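Local atomic coordinates of 4-hydroxy-tetrahydrodipicolinate synthase (Thermotoga maritima, PDB entry 1O5K), a protein that probably catalyses the condensation of pyruvate with aspartate beta-semialdehyde to 4-hydroxy-tetrahydrodipicolinate, a step on the diaminopimelate route to lysine. Residues T23-G28 against P266-L271; S34-V39 against V71-E76; L43-N48 against V224-M229; E64-K69 against E280-L285. All coordinates share one frame; numbering follows the deposited sequence.

Contact 1: T23-G28 against P266-L271; sequences TPFKNG and PVKAAL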
loop_
_atom_site.group_PDB
_atom_site.type_symbol
_atom_site.label_atom_id
_atom_site.label_comp_id
_atom_site.label_asym_id
_atom_site.label_seq_id
_atom_site.Cartn_x
_atom_site.Cartn_y
_atom_site.Cartn_z
ATOM N N THR A 23 -2.312 6.007 31.195
ATOM C CA THR A 23 -2.549 7.090 32.100
ATOM C C THR A 23 -4.039 7.028 32.494
ATOM O O THR A 23 -4.881 7.466 31.739
ATOM C CB THR A 23 -2.197 8.436 31.416
ATOM O OG1 THR A 23 -0.805 8.443 31.034
ATOM C CG2 THR A 23 -2.344 9.562 32.415
ATOM N N PRO A 24 -4.377 6.478 33.667
ATOM C CA PRO A 24 -5.772 6.448 34.056
ATOM C C PRO A 24 -6.334 7.809 34.395
ATOM O O PRO A 24 -5.628 8.669 34.940
ATOM C CB PRO A 24 -5.779 5.552 35.303
ATOM C CG PRO A 24 -4.437 4.881 35.299
ATOM C CD PRO A 24 -3.520 5.823 34.655
ATOM N N PHE A 25 -7.603 7.993 34.047
ATOM C CA PHE A 25 -8.354 9.166 34.359
ATOM C C PHE A 25 -9.607 8.793 35.082
ATOM O O PHE A 25 -10.167 7.703 34.875
ATOM C CB PHE A 25 -8.785 9.934 33.094
ATOM C CG PHE A 25 -7.629 10.314 32.162
ATOM C CD1 PHE A 25 -7.581 9.849 30.843
ATOM C CD2 PHE A 25 -6.599 11.134 32.604
ATOM C CE1 PHE A 25 -6.544 10.196 30.000
ATOM C CE2 PHE A 25 -5.556 11.453 31.765
ATOM C CZ PHE A 25 -5.515 11.016 30.481
ATOM N N LYS A 26 -10.049 9.706 35.930
ATOM C CA LYS A 26 -11.382 9.625 36.566
ATOM C C LYS A 26 -12.014 11.007 36.537
ATOM O O LYS A 26 -11.364 11.979 36.927
ATOM C CB LYS A 26 -11.257 9.165 37.986
ATOM C CG LYS A 26 -12.625 8.997 38.659
ATOM C CD LYS A 26 -12.570 7.960 39.758
ATOM C CE LYS A 26 -13.888 7.927 40.513
ATOM N NZ LYS A 26 -13.782 7.010 41.687
ATOM N N ASN A 27 -13.255 11.128 36.074
ATOM C CA ASN A 27 -13.866 12.434 35.872
ATOM C C ASN A 27 -12.971 13.370 35.032
ATOM O O ASN A 27 -12.935 14.574 35.272
ATOM C CB ASN A 27 -14.205 13.106 37.224
ATOM C CG ASN A 27 -15.273 12.379 38.009
ATOM O OD1 ASN A 27 -16.172 11.797 37.420
ATOM N ND2 ASN A 27 -15.221 12.472 39.362
ATOM N N GLY A 28 -12.222 12.784 34.101
ATOM C CA GLY A 28 -11.324 13.515 33.238
ATOM C C GLY A 28 -10.041 13.982 33.880
ATOM O O GLY A 28 -9.191 14.505 33.180
ATOM N N PRO A 266 -8.693 0.084 23.219
ATOM C CA PRO A 266 -8.964 -1.290 23.723
ATOM C C PRO A 266 -8.314 -1.637 25.051
ATOM O O PRO A 266 -8.994 -2.168 25.946
ATOM C CB PRO A 266 -8.395 -2.180 22.605
ATOM C CG PRO A 266 -8.503 -1.267 21.366
ATOM C CD PRO A 266 -7.964 0.006 21.926
ATOM N N VAL A 267 -7.058 -1.258 25.215
ATOM C CA VAL A 267 -6.353 -1.632 26.481
ATOM C C VAL A 267 -7.004 -0.977 27.729
ATOM O O VAL A 267 -7.151 -1.633 28.795
ATOM C CB VAL A 267 -4.831 -1.414 26.375
ATOM C CG1 VAL A 267 -4.451 0.054 26.410
ATOM C CG2 VAL A 267 -4.110 -2.169 27.499
ATOM N N LYS A 268 -7.505 0.247 27.593
ATOM C CA LYS A 268 -8.219 0.873 28.702
ATOM C C LYS A 268 -9.523 0.132 28.981
ATOM O O LYS A 268 -9.849 -0.071 30.128
ATOM C CB LYS A 268 -8.440 2.376 28.503
ATOM C CG LYS A 268 -7.185 3.201 28.767
ATOM C CD LYS A 268 -7.443 4.686 28.793
ATOM C CE LYS A 268 -6.635 5.353 29.860
ATOM N NZ LYS A 268 -6.833 6.799 29.970
ATOM N N ALA A 269 -10.241 -0.295 27.937
ATOM C CA ALA A 269 -11.497 -1.068 28.155
ATOM C C ALA A 269 -11.196 -2.410 28.857
ATOM O O ALA A 269 -11.900 -2.811 29.760
ATOM C CB ALA A 269 -12.277 -1.253 26.856
ATOM N N ALA A 270 -10.099 -3.046 28.465
ATOM C CA ALA A 270 -9.593 -4.262 29.084
ATOM C C ALA A 270 -9.231 -4.065 30.577
ATOM O O ALA A 270 -9.656 -4.840 31.449
ATOM C CB ALA A 270 -8.364 -4.787 28.271
ATOM N N LEU A 271 -8.458 -3.022 30.876
ATOM C CA LEU A 271 -8.102 -2.697 32.273
ATOM C C LEU A 271 -9.342 -2.411 33.110
ATOM O O LEU A 271 -9.440 -2.812 34.308
ATOM C CB LEU A 271 -7.123 -1.535 32.294
ATOM C CG LEU A 271 -5.715 -1.992 31.818
ATOM C CD1 LEU A 271 -4.894 -0.758 31.532
ATOM C CD2 LEU A 271 -5.043 -2.814 32.850
HETATM O O HOH W 1 -8.793 5.846 32.357
#

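Contact 2: S34-V39 against V71-E76; sequences SYERLV and VSRTLE. With CA (calcium ion), chain C.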
loop_
_atom_site.group_PDB
_atom_site.type_symbol
_atom_site.label_atom_id
_atom_site.label_comp_id
_atom_site.label_asym_id
_atom_site.label_seq_id
_atom_site.Cartn_x
_atom_site.Cartn_y
_atom_site.Cartn_z
ATOM N N SER A 34 -5.645 4.604 40.953
ATOM C CA SER A 34 -5.705 3.505 40.018
ATOM C C SER A 34 -4.331 3.271 39.345
ATOM O O SER A 34 -3.921 2.141 39.156
ATOM C CB SER A 34 -6.762 3.768 38.945
ATOM O OG SER A 34 -8.065 3.687 39.515
ATOM N N TYR A 35 -3.635 4.336 39.002
ATOM C CA TYR A 35 -2.285 4.215 38.382
ATOM C C TYR A 35 -1.373 3.410 39.287
ATOM O O TYR A 35 -0.686 2.476 38.837
ATOM C CB TYR A 35 -1.713 5.593 38.171
ATOM C CG TYR A 35 -0.396 5.608 37.477
ATOM C CD1 TYR A 35 -0.287 5.142 36.184
ATOM C CD2 TYR A 35 0.755 6.005 38.136
ATOM C CE1 TYR A 35 0.934 5.162 35.504
ATOM C CE2 TYR A 35 1.984 6.006 37.475
ATOM C CZ TYR A 35 2.075 5.570 36.180
ATOM O OH TYR A 35 3.291 5.570 35.512
ATOM N N GLU A 36 -1.360 3.753 40.571
ATOM C CA GLU A 36 -0.464 3.072 41.508
ATOM C C GLU A 36 -0.753 1.550 41.611
ATOM O O GLU A 36 0.195 0.744 41.666
ATOM C CB GLU A 36 -0.466 3.768 42.863
ATOM C CG GLU A 36 0.225 2.954 43.935
ATOM C CD GLU A 36 0.546 3.741 45.187
ATOM O OE1 GLU A 36 1.039 3.090 46.128
ATOM O OE2 GLU A 36 0.332 4.980 45.214
ATOM N N ARG A 37 -2.031 1.163 41.565
ATOM C CA ARG A 37 -2.430 -0.255 41.504
ATOM C C ARG A 37 -1.865 -0.958 40.269
ATOM O O ARG A 37 -1.457 -2.131 40.330
ATOM C CB ARG A 37 -3.962 -0.428 41.460
ATOM C CG ARG A 37 -4.685 -0.213 42.751
ATOM C CD ARG A 37 -6.146 -0.809 42.770
ATOM N NE ARG A 37 -7.070 -0.190 41.803
ATOM C CZ ARG A 37 -7.901 0.828 42.078
ATOM N NH1 ARG A 37 -7.947 1.365 43.299
ATOM N NH2 ARG A 37 -8.700 1.318 41.130
ATOM N N LEU A 38 -1.892 -0.254 39.152
ATOM C CA LEU A 38 -1.385 -0.778 37.896
ATOM C C LEU A 38 0.142 -0.919 37.945
ATOM O O LEU A 38 0.668 -1.935 37.503
ATOM C CB LEU A 38 -1.838 0.089 36.720
ATOM C CG LEU A 38 -1.542 -0.492 35.355
ATOM C CD1 LEU A 38 -2.111 -1.928 35.250
ATOM C CD2 LEU A 38 -2.059 0.409 34.205
ATOM N N VAL A 39 0.837 0.086 38.486
ATOM C CA VAL A 39 2.308 0.015 38.603
ATOM C C VAL A 39 2.658 -1.188 39.485
ATOM O O VAL A 39 3.488 -1.979 39.112
ATOM C CB VAL A 39 2.898 1.300 39.160
ATOM C CG1 VAL A 39 4.408 1.155 39.478
ATOM C CG2 VAL A 39 2.642 2.460 38.176
ATOM N N VAL A 71 5.065 11.517 36.369
ATOM C CA VAL A 71 6.445 11.027 36.310
ATOM C C VAL A 71 6.960 10.861 37.752
ATOM O O VAL A 71 7.563 9.828 38.108
ATOM C CB VAL A 71 7.336 11.959 35.493
ATOM C CG1 VAL A 71 8.871 11.661 35.737
ATOM C CG2 VAL A 71 6.935 11.844 34.028
ATOM N N SER A 72 6.780 11.899 38.563
ATOM C CA SER A 72 7.278 11.875 39.936
ATOM C C SER A 72 6.659 10.733 40.712
ATOM O O SER A 72 7.363 10.026 41.464
ATOM C CB SER A 72 6.986 13.205 40.626
ATOM O OG SER A 72 7.767 14.215 39.992
ATOM N N ARG A 73 5.351 10.528 40.534
ATOM C CA ARG A 73 4.694 9.450 41.267
ATOM C C ARG A 73 5.200 8.061 40.826
ATOM O O ARG A 73 5.328 7.178 41.642
ATOM C CB ARG A 73 3.178 9.522 41.148
ATOM C CG ARG A 73 2.432 8.551 42.068
ATOM C CD ARG A 73 2.805 8.788 43.566
ATOM N NE ARG A 73 2.380 7.727 44.474
ATOM C CZ ARG A 73 2.925 7.493 45.689
ATOM N NH1 ARG A 73 3.946 8.215 46.144
ATOM N NH2 ARG A 73 2.461 6.513 46.458
ATOM N N THR A 74 5.508 7.880 39.539
ATOM C CA THR A 74 6.021 6.605 39.048
ATOM C C THR A 74 7.372 6.324 39.697
ATOM O O THR A 74 7.614 5.240 40.256
ATOM C CB THR A 74 6.188 6.648 37.543
ATOM O OG1 THR A 74 4.937 7.036 36.937
ATOM C CG2 THR A 74 6.524 5.247 37.034
ATOM N N LEU A 75 8.238 7.336 39.683
ATOM C CA LEU A 75 9.568 7.179 40.343
ATOM C C LEU A 75 9.446 6.836 41.823
ATOM O O LEU A 75 10.213 6.008 42.338
ATOM C CB LEU A 75 10.440 8.393 40.080
ATOM C CG LEU A 75 10.876 8.632 38.651
ATOM C CD1 LEU A 75 11.206 10.115 38.453
ATOM C CD2 LEU A 75 12.080 7.724 38.281
ATOM N N GLU A 76 8.508 7.471 42.518
ATOM C CA GLU A 76 8.223 7.194 43.925
ATOM C C GLU A 76 7.778 5.754 44.185
ATOM O O GLU A 76 8.315 5.087 45.055
ATOM C CB GLU A 76 7.154 8.146 44.459
ATOM C CG GLU A 76 7.691 9.556 44.619
ATOM C CD GLU A 76 6.613 10.578 44.948
ATOM O OE1 GLU A 76 6.970 11.771 45.111
ATOM O OE2 GLU A 76 5.433 10.206 45.036
HETATM CA CA CA C . 8.997 5.285 47.270
HETATM O O HOH W 2 -0.577 7.155 43.908
HETATM O O HOH W 3 11.444 6.448 46.409
HETATM O O HOH W 4 7.834 3.390 47.998
HETATM O O HOH W 5 6.722 5.545 47.750
#

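Contact 3: L43-N48 against V224-M229; sequences LENGVN and VAPKQM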
loop_
_atom_site.group_PDB
_atom_site.type_symbol
_atom_site.label_atom_id
_atom_site.label_comp_id
_atom_site.label_asym_id
_atom_site.label_seq_id
_atom_site.Cartn_x
_atom_site.Cartn_y
_atom_site.Cartn_z
ATOM N N LEU A 43 5.137 -4.419 38.569
ATOM C CA LEU A 43 6.317 -4.689 39.373
ATOM C C LEU A 43 6.274 -6.107 39.890
ATOM O O LEU A 43 7.279 -6.816 39.865
ATOM C CB LEU A 43 6.409 -3.737 40.555
ATOM C CG LEU A 43 6.905 -2.320 40.196
ATOM C CD1 LEU A 43 6.651 -1.373 41.360
ATOM C CD2 LEU A 43 8.380 -2.324 39.767
ATOM N N GLU A 44 5.088 -6.519 40.326
ATOM C CA GLU A 44 4.911 -7.832 40.935
ATOM C C GLU A 44 5.034 -8.977 39.926
ATOM O O GLU A 44 5.257 -10.121 40.297
ATOM C CB GLU A 44 3.553 -7.917 41.638
ATOM N N ASN A 45 4.832 -8.674 38.664
ATOM C CA ASN A 45 4.894 -9.657 37.580
ATOM C C ASN A 45 6.160 -9.628 36.734
ATOM O O ASN A 45 6.195 -10.212 35.640
ATOM C CB ASN A 45 3.624 -9.535 36.748
ATOM C CG ASN A 45 2.457 -10.136 37.458
ATOM O OD1 ASN A 45 2.423 -11.365 37.649
ATOM N ND2 ASN A 45 1.544 -9.286 37.965
ATOM N N GLY A 46 7.208 -8.954 37.227
ATOM C CA GLY A 46 8.539 -9.111 36.624
ATOM C C GLY A 46 8.893 -8.264 35.429
ATOM O O GLY A 46 9.897 -8.516 34.743
ATOM N N VAL A 47 8.087 -7.239 35.162
ATOM C CA VAL A 47 8.396 -6.280 34.117
ATOM C C VAL A 47 9.715 -5.566 34.428
ATOM O O VAL A 47 10.031 -5.310 35.584
ATOM C CB VAL A 47 7.147 -5.348 33.963
ATOM C CG1 VAL A 47 7.418 -4.056 33.324
ATOM C CG2 VAL A 47 6.070 -6.127 33.202
ATOM N N ASN A 48 10.486 -5.260 33.385
ATOM C CA ASN A 48 11.832 -4.788 33.548
ATOM C C ASN A 48 12.037 -3.283 33.350
ATOM O O ASN A 48 13.103 -2.795 33.611
ATOM C CB ASN A 48 12.783 -5.586 32.662
ATOM C CG ASN A 48 13.224 -6.896 33.376
ATOM O OD1 ASN A 48 13.188 -6.964 34.598
ATOM N ND2 ASN A 48 13.584 -7.892 32.638
ATOM N N VAL A 224 -1.991 -5.622 30.684
ATOM C CA VAL A 224 -2.947 -6.593 31.178
ATOM C C VAL A 224 -2.355 -7.944 31.449
ATOM O O VAL A 224 -2.803 -8.632 32.369
ATOM C CB VAL A 224 -4.185 -6.743 30.253
ATOM C CG1 VAL A 224 -4.931 -5.387 30.146
ATOM C CG2 VAL A 224 -3.818 -7.251 28.905
ATOM N N ALA A 225 -1.321 -8.318 30.689
ATOM C CA ALA A 225 -0.710 -9.629 30.825
ATOM C C ALA A 225 0.810 -9.540 30.979
ATOM O O ALA A 225 1.554 -10.066 30.144
ATOM C CB ALA A 225 -1.061 -10.426 29.571
ATOM N N PRO A 226 1.282 -8.885 32.039
ATOM C CA PRO A 226 2.703 -8.670 32.225
ATOM C C PRO A 226 3.486 -9.963 32.360
ATOM O O PRO A 226 4.540 -10.098 31.758
ATOM C CB PRO A 226 2.773 -7.818 33.505
ATOM C CG PRO A 226 1.508 -8.136 34.220
ATOM C CD PRO A 226 0.495 -8.262 33.119
ATOM N N LYS A 227 2.989 -10.911 33.142
ATOM C CA LYS A 227 3.753 -12.146 33.360
ATOM C C LYS A 227 3.951 -12.920 32.085
ATOM O O LYS A 227 5.039 -13.471 31.871
ATOM C CB LYS A 227 3.032 -13.029 34.372
ATOM C CG LYS A 227 3.644 -14.402 34.650
ATOM C CD LYS A 227 2.835 -15.008 35.809
ATOM C CE LYS A 227 2.691 -16.512 35.717
ATOM N NZ LYS A 227 1.722 -16.996 36.757
ATOM N N GLN A 228 2.927 -12.936 31.237
ATOM C CA GLN A 228 2.975 -13.676 29.962
ATOM C C GLN A 228 3.939 -13.036 28.985
ATOM O O GLN A 228 4.756 -13.737 28.336
ATOM C CB GLN A 228 1.555 -13.807 29.368
ATOM C CG GLN A 228 0.647 -14.660 30.218
ATOM C CD GLN A 228 0.199 -14.045 31.558
ATOM O OE1 GLN A 228 -0.024 -12.827 31.687
ATOM N NE2 GLN A 228 0.053 -14.913 32.567
ATOM N N MET A 229 3.918 -11.700 28.874
ATOM C CA MET A 229 4.934 -11.047 28.021
ATOM C C MET A 229 6.349 -11.222 28.550
ATOM O O MET A 229 7.300 -11.426 27.790
ATOM C CB MET A 229 4.635 -9.553 27.871
ATOM C CG MET A 229 3.435 -9.265 27.056
ATOM S SD MET A 229 3.580 -9.867 25.297
ATOM C CE MET A 229 4.810 -8.901 24.556
#

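Contact 4: E64-K69 against E280-L285; sequences EDEREK and ELRLPL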
loop_
_atom_site.group_PDB
_atom_site.type_symbol
_atom_site.label_atom_id
_atom_site.label_comp_id
_atom_site.label_asym_id
_atom_site.label_seq_id
_atom_site.Cartn_x
_atom_site.Cartn_y
_atom_site.Cartn_z
ATOM N N GLU A 64 1.357 19.751 30.995
ATOM C CA GLU A 64 2.684 19.704 31.607
ATOM C C GLU A 64 2.668 19.453 33.105
ATOM O O GLU A 64 3.512 18.721 33.620
ATOM C CB GLU A 64 3.478 20.988 31.312
ATOM C CG GLU A 64 3.863 21.159 29.846
ATOM C CD GLU A 64 5.237 21.810 29.667
ATOM O OE1 GLU A 64 5.591 22.738 30.457
ATOM O OE2 GLU A 64 5.967 21.377 28.743
ATOM N N ASP A 65 1.749 20.074 33.829
ATOM C CA ASP A 65 1.675 19.865 35.264
ATOM C C ASP A 65 1.298 18.409 35.594
ATOM O O ASP A 65 1.864 17.787 36.477
ATOM C CB ASP A 65 0.730 20.874 35.900
ATOM C CG ASP A 65 1.335 22.304 35.917
ATOM O OD1 ASP A 65 2.537 22.432 36.317
ATOM O OD2 ASP A 65 0.701 23.342 35.550
ATOM N N GLU A 66 0.393 17.840 34.817
ATOM C CA GLU A 66 0.046 16.425 34.949
ATOM C C GLU A 66 1.202 15.453 34.684
ATOM O O GLU A 66 1.345 14.434 35.371
ATOM C CB GLU A 66 -1.134 16.109 34.001
ATOM C CG GLU A 66 -2.416 16.680 34.523
ATOM C CD GLU A 66 -3.537 16.633 33.509
ATOM O OE1 GLU A 66 -3.246 16.596 32.292
ATOM O OE2 GLU A 66 -4.709 16.631 33.946
ATOM N N ARG A 67 2.014 15.772 33.686
ATOM C CA ARG A 67 3.175 14.967 33.350
ATOM C C ARG A 67 4.112 14.948 34.564
ATOM O O ARG A 67 4.624 13.885 34.942
ATOM C CB ARG A 67 3.936 15.590 32.195
ATOM C CG ARG A 67 3.236 15.568 30.898
ATOM C CD ARG A 67 4.005 16.347 29.797
ATOM N NE ARG A 67 5.362 15.842 29.591
ATOM C CZ ARG A 67 5.697 14.876 28.723
ATOM N NH1 ARG A 67 4.794 14.291 27.945
ATOM N NH2 ARG A 67 6.952 14.490 28.637
ATOM N N GLU A 68 4.342 16.120 35.165
ATOM C CA GLU A 68 5.250 16.185 36.308
ATOM C C GLU A 68 4.744 15.271 37.423
ATOM O O GLU A 68 5.502 14.481 37.982
ATOM C CB GLU A 68 5.417 17.622 36.811
ATOM C CG GLU A 68 6.096 17.630 38.164
ATOM C CD GLU A 68 6.562 18.990 38.607
ATOM O OE1 GLU A 68 6.852 19.099 39.818
ATOM O OE2 GLU A 68 6.646 19.912 37.752
ATOM N N LYS A 69 3.445 15.334 37.704
ATOM C CA LYS A 69 2.866 14.540 38.772
ATOM C C LYS A 69 2.950 13.047 38.494
ATOM O O LYS A 69 3.264 12.272 39.383
ATOM C CB LYS A 69 1.387 14.899 38.966
ATOM C CG LYS A 69 1.179 16.234 39.587
ATOM C CD LYS A 69 -0.294 16.554 39.655
ATOM C CE LYS A 69 -0.554 17.805 40.523
ATOM N NZ LYS A 69 -2.001 17.881 40.917
ATOM N N GLU A 280 -12.008 5.684 30.780
ATOM C CA GLU A 280 -12.121 7.103 30.409
ATOM C C GLU A 280 -10.897 7.443 29.591
ATOM O O GLU A 280 -9.782 7.035 29.947
ATOM C CB GLU A 280 -12.124 8.014 31.630
ATOM C CG GLU A 280 -13.377 8.025 32.457
ATOM C CD GLU A 280 -13.403 9.208 33.400
ATOM O OE1 GLU A 280 -12.835 10.295 33.079
ATOM O OE2 GLU A 280 -13.988 9.042 34.459
ATOM N N LEU A 281 -11.118 8.213 28.525
ATOM C CA LEU A 281 -10.053 8.694 27.673
ATOM C C LEU A 281 -10.280 10.175 27.472
ATOM O O LEU A 281 -11.332 10.697 27.790
ATOM C CB LEU A 281 -10.073 7.999 26.305
ATOM C CG LEU A 281 -9.735 6.498 26.429
ATOM C CD1 LEU A 281 -10.924 5.612 26.383
ATOM C CD2 LEU A 281 -8.658 6.057 25.459
ATOM N N ARG A 282 -9.270 10.869 26.981
ATOM C CA ARG A 282 -9.507 12.272 26.630
ATOM C C ARG A 282 -9.655 12.487 25.100
ATOM O O ARG A 282 -8.910 11.859 24.279
ATOM C CB ARG A 282 -8.350 13.090 27.136
ATOM C CG ARG A 282 -8.369 13.227 28.625
ATOM C CD ARG A 282 -7.241 14.062 29.150
ATOM N NE ARG A 282 -7.313 14.201 30.603
ATOM C CZ ARG A 282 -6.375 14.785 31.335
ATOM N NH1 ARG A 282 -5.295 15.314 30.760
ATOM N NH2 ARG A 282 -6.534 14.876 32.637
ATOM N N LEU A 283 -10.532 13.402 24.741
ATOM C CA LEU A 283 -10.797 13.719 23.347
ATOM C C LEU A 283 -9.479 14.169 22.711
ATOM O O LEU A 283 -8.684 14.882 23.362
ATOM C CB LEU A 283 -11.894 14.815 23.238
ATOM C CG LEU A 283 -13.333 14.371 23.464
ATOM C CD1 LEU A 283 -14.210 15.541 23.259
ATOM C CD2 LEU A 283 -13.699 13.241 22.482
ATOM N N PRO A 284 -9.192 13.759 21.464
ATOM C CA PRO A 284 -10.124 13.097 20.539
ATOM C C PRO A 284 -10.321 11.564 20.679
ATOM O O PRO A 284 -10.996 11.000 19.828
ATOM C CB PRO A 284 -9.487 13.392 19.180
ATOM C CG PRO A 284 -8.009 13.348 19.496
ATOM C CD PRO A 284 -7.900 14.040 20.812
ATOM N N LEU A 285 -9.800 10.941 21.739
ATOM C CA LEU A 285 -10.052 9.536 21.976
ATOM C C LEU A 285 -11.355 9.396 22.743
ATOM O O LEU A 285 -11.770 10.311 23.466
ATOM C CB LEU A 285 -8.912 8.837 22.690
ATOM C CG LEU A 285 -7.557 8.893 21.999
ATOM C CD1 LEU A 285 -6.553 8.030 22.722
ATOM C CD2 LEU A 285 -7.649 8.499 20.510
#

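Contact 1: T23-G28 against P266-L271
The backbones keep their distance here, the closest CA atoms, those of Pro24 and Lys268, lying 8.1 Å apart, so that a single lysine arm spans the space between the turn of helix 265-273 and the 23-28 chain. Lys268 leaves its helix pointing at that chain and bends at its third torsion (chi3 141°), which sets the ammonium beside the carbonyl of Thr23. NZ donates to Thr23 O at 2.7 Å, approaching with a tilt of 34° from the carbonyl plane. The same nitrogen lies 3.3 Å from Phe25 CD1, oblique to the ring. Thr23 O, in turn, sits 3.6 Å above the centre of one face of the Phe25 ring, so carbonyl and ammonium lie together on the same side of the ring. Water 1 accepts from Phe25 N at 3.0 Å and, weakly, from Lys268 NZ. The buried charge is met by a salt bridge from Glu58, and Glu280 O takes a further bond from NZ; Thr23 OG1 turns elsewhere, to Gly57 O. Several anchors therefore fix the ammonium, whose side chain is about 7 Å from that of Thr56, a predicted pyruvate-binding residue. A methionine in place of Lys268 would probably leave Thr23 O and Glu280 O without their donor and the Glu58 carboxylate without its countercharge. Around the site, Thr23 and Phe25 both rest on Leu30 of strand 29-30, while Ala269 and Ala270 of helix 265-273 pack against helix 290-302.

Contact 2: S34-V39 against V71-E76
Tyr35 and Thr74 meet through their hydroxyls, and Glu36 and Arg73 through their charges, where helix 32-44 lies beside helix 64-78 on the outside of the (βα)8 barrel. Tyr35 swings its ring across the gap with CG opposite the backbone N (chi1 -176°), and its OH donates to Thr74 OG1 at 2.6 Å. The threonine oxygen lies in the ring plane, at the edge; it also bonds Leu70 O one turn back, so it is used both as acceptor and as donor. One ring face is backed by Val39 CG2. Further out, Arg73 NH2 gives Glu36 OE2 a nearly straight bond (2.9 Å, 170°) that keeps to the guanidinium plane but meets the carboxylate from above its own. Water 2 ties the pair together again, donating to Glu36 OE2 at 2.7 Å and accepting from Arg73 NE at 3.1 Å. The other oxygen, Glu36 OE1, is claimed by Arg40. Arg73 NH1 reaches forward along its own helix to Glu76 OE2, at 2.7 Å, completing a three-residue ionic network. Glu76 contributes its backbone O, not this carboxylate, to the calcium ion, at 2.3 Å; Asp79 OD1 and three waters add to the shell. All three guanidinium nitrogens are thus engaged: the bond to Glu36 and the water bridge make the ionic link between the helices, while Glu76 probably steadies the guanidinium from its own helix.

Contact 3: L43-N48 against V224-M229
Asn45 lays its CB against the ring of Pro226, 3.6 Å from CG, and so brings the turn leaving helix 32-44 onto the first turn of helix 226-237. These are the TIM-barrel helices that follow the neighbouring strands 16-20 and 216-219. With its CG opposite the carbonyl carbon (chi1 -75°), the asparagine brings its amide alongside the proline and reaches on to the next residue, where OD1 lies 3.7 Å from Lys227 CB. That is an oxygen against a methylene, while ND2 is spent on Tyr41 O within helix 32-44. The backbones come close, Asn45 CA and Lys227 CA being 5.0 Å apart, and the lysine carries its ammonium away from the contact. Two residues on, Val47 presses CG2 on Pro226 CB at 3.7 Å. Pro226, just after the N-cap residue Ala225, is thus met by a methyl and a methylene, and helix 32-44 adds Tyr41 and Gln42 to its surroundings. Tyr41 also bonds Val224 O, a further tie. Since the two segments exchange no polar bond of their own, their hold on each other is van der Waals fit around a rigid proline ring, which the asparagine meets mainly through CB while its ND2 is satisfied elsewhere.

Contact 4: E64-K69 against E280-L285
This is a surface salt bridge joining helix 64-78, near its start, to the loop between helices 265-273 and 290-302: the guanidinium of Arg282 takes the carboxylate of Glu66 end-on. The two arms come from opposite directions across a wide gap, with 13.3 Å between Glu66 CA and Arg282 CA. Arg282 spans its share with a chain straight from CG to NE (chi2 -179°), and Glu66 is likewise extended beyond CG. Each terminal nitrogen serves one oxygen. Arg282 NH1 reaches Glu66 OE1 at 2.9 Å, almost perfectly straight at 177° and on the syn side of the carboxylate; Arg282 NH2 reaches Glu66 OE2, also at 2.9 Å, but from above the carboxylate plane. The two flat groups are accordingly twisted by 28° rather than coplanar. Both nitrogens have second acceptors, Gly28 O for NH2 and Thr61 O for NH1, and the Phe25 ring packs against the arginine. Further along the loop, Leu283, Pro284 and Leu285 lean on Thr93, Asn91 and Asn119 of a neighbouring subunit. An alanine in place of Glu66 would probably leave the arginine's charge without its carboxylate mate and its end freer to turn. Pairing through two bonds fixes the rotation of both groups, so the guanidinium becomes a cross-link between the barrel helix and the loop, with its charge balanced at the surface.

Contacts 1 and 4 are the closest neighbours, their centres 11 Å apart, and are directly tied: Glu280 OE2 takes a bond from Asn27 N at 2.7 Å. Contact 2 adjoins contact 1 where Pro24 CD meets Tyr35 CD1 at 3.6 Å; it shares helix 32-44 with contact 3 and helix 64-78 with contact 4. Leu271 CD2 packs on Val224 CG1 at 3.7 Å, linking contacts 1 and 3, whereas contacts 3 and 4 stay about 13 Å apart at their nearest atoms. Contact 1 is the one near the predicted pyruvate site, through Lys268 and Thr56; Lys173, the predicted Schiff-base lysine, carries a pyruvate adduct in this crystal. The calcium ion sits at contact 2, on Glu76 O.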